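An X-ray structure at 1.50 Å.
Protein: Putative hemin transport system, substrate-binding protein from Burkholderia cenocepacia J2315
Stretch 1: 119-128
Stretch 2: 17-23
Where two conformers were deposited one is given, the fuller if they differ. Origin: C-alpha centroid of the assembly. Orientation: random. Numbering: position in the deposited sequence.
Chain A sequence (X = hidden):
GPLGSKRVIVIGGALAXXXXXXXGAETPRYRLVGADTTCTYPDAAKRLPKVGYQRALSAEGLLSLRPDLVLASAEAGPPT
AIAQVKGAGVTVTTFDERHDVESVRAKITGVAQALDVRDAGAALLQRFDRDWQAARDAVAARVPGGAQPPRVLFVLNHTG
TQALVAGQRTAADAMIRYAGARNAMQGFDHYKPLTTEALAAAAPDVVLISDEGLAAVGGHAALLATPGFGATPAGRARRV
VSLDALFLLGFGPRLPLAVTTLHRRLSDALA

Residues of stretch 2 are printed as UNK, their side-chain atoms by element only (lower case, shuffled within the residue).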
# COMPACT_ATOMS: atom_id res chain seq x y z
N ASP A 119 24.72 2.41 4.54
CA ASP A 119 24.80 3.88 4.40
C ASP A 119 23.61 4.49 3.61
O ASP A 119 23.03 5.49 4.01
CB ASP A 119 26.12 4.30 3.76
CG ASP A 119 27.31 4.25 4.75
OD1 ASP A 119 27.12 3.97 5.95
OD2 ASP A 119 28.45 4.50 4.28
N ALA A 120 23.28 3.87 2.48
CA ALA A 120 22.12 4.27 1.68
C ALA A 120 20.86 4.17 2.55
O ALA A 120 19.97 5.05 2.50
CB ALA A 120 22.00 3.40 0.45
N GLY A 121 20.74 3.09 3.31
CA GLY A 121 19.59 2.95 4.24
C GLY A 121 19.49 4.09 5.24
O GLY A 121 18.44 4.68 5.50
N ALA A 122 20.62 4.42 5.85
CA ALA A 122 20.58 5.47 6.79
C ALA A 122 20.21 6.83 6.16
O ALA A 122 19.50 7.63 6.74
CB ALA A 122 21.93 5.57 7.47
N ALA A 123 20.67 7.07 4.92
CA ALA A 123 20.34 8.33 4.24
C ALA A 123 18.86 8.40 3.89
O ALA A 123 18.21 9.41 4.07
CB ALA A 123 21.19 8.49 2.99
N LEU A 124 18.37 7.29 3.37
CA LEU A 124 16.93 7.21 3.03
C LEU A 124 16.08 7.38 4.28
O LEU A 124 15.07 8.08 4.27
CB LEU A 124 16.60 5.90 2.36
CG LEU A 124 15.13 5.64 1.98
CD1 LEU A 124 14.55 6.79 1.14
CD2 LEU A 124 14.95 4.31 1.29
N LEU A 125 16.48 6.77 5.40
CA LEU A 125 15.71 6.88 6.63
C LEU A 125 15.66 8.34 7.13
O LEU A 125 14.66 8.82 7.59
CB LEU A 125 16.27 5.91 7.71
CG LEU A 125 15.44 5.85 8.99
CD1 LEU A 125 14.08 5.23 8.68
CD2 LEU A 125 16.15 5.09 10.08
N GLN A 126 16.78 9.03 7.04
CA GLN A 126 16.84 10.39 7.47
C GLN A 126 15.90 11.27 6.63
O GLN A 126 15.18 12.09 7.16
CB GLN A 126 18.28 10.83 7.41
CG GLN A 126 18.52 12.26 7.77
CD GLN A 126 19.99 12.62 7.50
OE1 GLN A 126 20.42 12.70 6.35
NE2 GLN A 126 20.74 12.74 8.52
N ARG A 127 15.87 11.05 5.31
CA ARG A 127 14.96 11.81 4.41
C ARG A 127 13.51 11.51 4.73
O ARG A 127 12.66 12.39 4.87
CB ARG A 127 15.19 11.45 2.92
CG ARG A 127 16.58 11.74 2.40
CD ARG A 127 16.68 11.89 0.88
NE ARG A 127 16.25 10.74 0.08
CZ ARG A 127 16.97 9.64 -0.16
NH1 ARG A 127 18.21 9.47 0.35
NH2 ARG A 127 16.45 8.69 -0.92
N PHE A 128 13.21 10.21 4.82
CA PHE A 128 11.90 9.74 5.15
C PHE A 128 11.40 10.37 6.45
O PHE A 128 10.27 10.88 6.52
CB PHE A 128 11.91 8.21 5.24
CG PHE A 128 10.61 7.64 5.62
CD1 PHE A 128 10.27 7.49 6.95
CD2 PHE A 128 9.70 7.21 4.66
CE1 PHE A 128 9.09 6.92 7.34
CE2 PHE A 128 8.51 6.65 5.04
CZ PHE A 128 8.19 6.48 6.38
N UNK A 17 9.67 -0.47 -4.12
CA UNK A 17 9.90 0.96 -3.97
C UNK A 17 11.07 1.23 -3.05
O UNK A 17 11.88 2.13 -3.33
o UNK A 17 6.79 3.82 -3.54
o UNK A 17 5.24 2.46 -4.19
c UNK A 17 7.51 1.74 -4.44
c UNK A 17 6.45 2.73 -4.04
c UNK A 17 8.67 1.66 -3.44
N UNK A 18 11.12 0.50 -1.94
CA UNK A 18 12.21 0.71 -1.00
C UNK A 18 13.55 0.40 -1.64
O UNK A 18 14.49 1.21 -1.59
o UNK A 18 10.72 0.17 0.86
c UNK A 18 11.96 -0.17 0.22
c UNK A 18 13.08 -0.05 1.26
N UNK A 19 13.63 -0.74 -2.30
CA UNK A 19 14.86 -1.08 -2.98
C UNK A 19 15.28 -0.04 -3.98
O UNK A 19 16.44 0.40 -4.01
c UNK A 19 14.76 -2.43 -3.63
N UNK A 20 14.36 0.38 -4.84
CA UNK A 20 14.75 1.35 -5.84
C UNK A 20 15.13 2.66 -5.20
O UNK A 20 16.01 3.32 -5.71
c UNK A 20 12.70 -0.53 -7.98
c UNK A 20 12.68 -1.56 -8.90
c UNK A 20 13.74 -1.77 -9.71
c UNK A 20 14.78 -0.88 -9.70
c UNK A 20 13.69 1.50 -6.96
c UNK A 20 13.71 0.38 -7.96
c UNK A 20 14.76 0.20 -8.81
N UNK A 21 14.50 3.04 -4.07
CA UNK A 21 14.75 4.32 -3.40
C UNK A 21 16.16 4.41 -2.78
O UNK A 21 16.65 5.49 -2.51
c UNK A 21 13.68 4.57 -2.34
N UNK A 22 16.77 3.26 -2.54
CA UNK A 22 18.12 3.21 -1.99
C UNK A 22 19.20 3.53 -3.01
O UNK A 22 20.27 4.00 -2.61
c UNK A 22 18.10 2.30 1.09
c UNK A 22 18.42 1.84 -1.35
c UNK A 22 17.56 0.03 0.17
c UNK A 22 17.56 1.53 -0.11
N UNK A 23 18.95 3.30 -4.29
CA UNK A 23 19.90 3.74 -5.34
C UNK A 23 19.78 3.03 -6.68
O UNK A 23 20.76 2.50 -7.19

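Position 17 carries five side-chain atoms, three carbons and two oxygens. The carbons run in a line, and the third holds both oxygens. That is a carboxylate on a two-methylene arm. The nearest side-chain approach to stretch 1 is from the CB of position 17 to Leu-124 CD2, at 8.3 Å, so it takes no part in the contact. The residue is Glu-17. Both carboxylate oxygens are hydrogen-bonded elsewhere in the structure, which suits a buried acid.

Position 18 has three side-chain atoms, two carbons and one oxygen. The first carbon bears both the oxygen and the other carbon. The CA-to-CB bond points sideways, and the terminal carbon of position 18 stays 4.7 Å from Leu-124 CD2. The backbone comes a little closer, with the O of position 18 at 4.3 Å from Leu-124 CD2. A beta-branched hydroxyl side chain means Thr-18. Its OG1 is hydrogen-bonded elsewhere in the structure.

Position 19 has one side-chain carbon and nothing beyond it. It points away from stretch 1, and the CB of position 19 lies 8.3 Å from Leu-124 CD2. This is Ala-19.

Position 20 has seven side-chain carbons: one, then a ring of six. There is no oxygen on the ring, so tyrosine is excluded. The ring is buried, but the side chain stays clear of stretch 1, with the CB of position 20 at 8.8 Å from Leu-124 CD2. The residue is Phe-20.

Position 21 again has a single side-chain carbon. It points sideways, yet the CB of position 21 lies 3.9 Å from Leu-124 CD2, an apolar contact. The residue is Ala-21. Ala-21 N donates to Glu-17 O at 2.9 Å, a regular helical hydrogen bond. Its own carbonyl faces the edge of the Arg-127 guanidinium, near the plane of that group. Arg-127 NH2 is 3.6 Å from Ala-21 O, and this is not a hydrogen bond.

Position 22 has four side-chain carbons, forked at the second. The CA-to-CB bond points sideways, but the end of the chain comes nearer to stretch 1. One terminal carbon of position 22 lies 3.5 Å from Gly-121 N, 3.7 Å from Leu-124 CD2 and 4.1 Å from Ala-120 CB. A fork at the second carbon, rather than at the first, gives Leu-22, and that terminal carbon is its CD2. The rotamer is m for chi1 and t for chi2.

Position 23 has no side-chain atoms, so it is Gly-23. Its phi and psi are 160° and 54°. A CB at these angles would be jammed against the carbonyl oxygen of Leu-22, which by itself calls for glycine.

The two helices cross at 102°, with axes 9.3 Å apart at closest approach. Contact is therefore confined to a small patch, burying 253 Å² over both sides. Leu-22 has the largest covered area. Its CD2 rests over Ala-120, Gly-121 and Leu-124. Ala-120 CB also approaches Leu-22 O at 3.6 Å. No hydrogen bond joins the stretches; the contact works by apolar packing.

Stretch 2 17-23: ETAFALG
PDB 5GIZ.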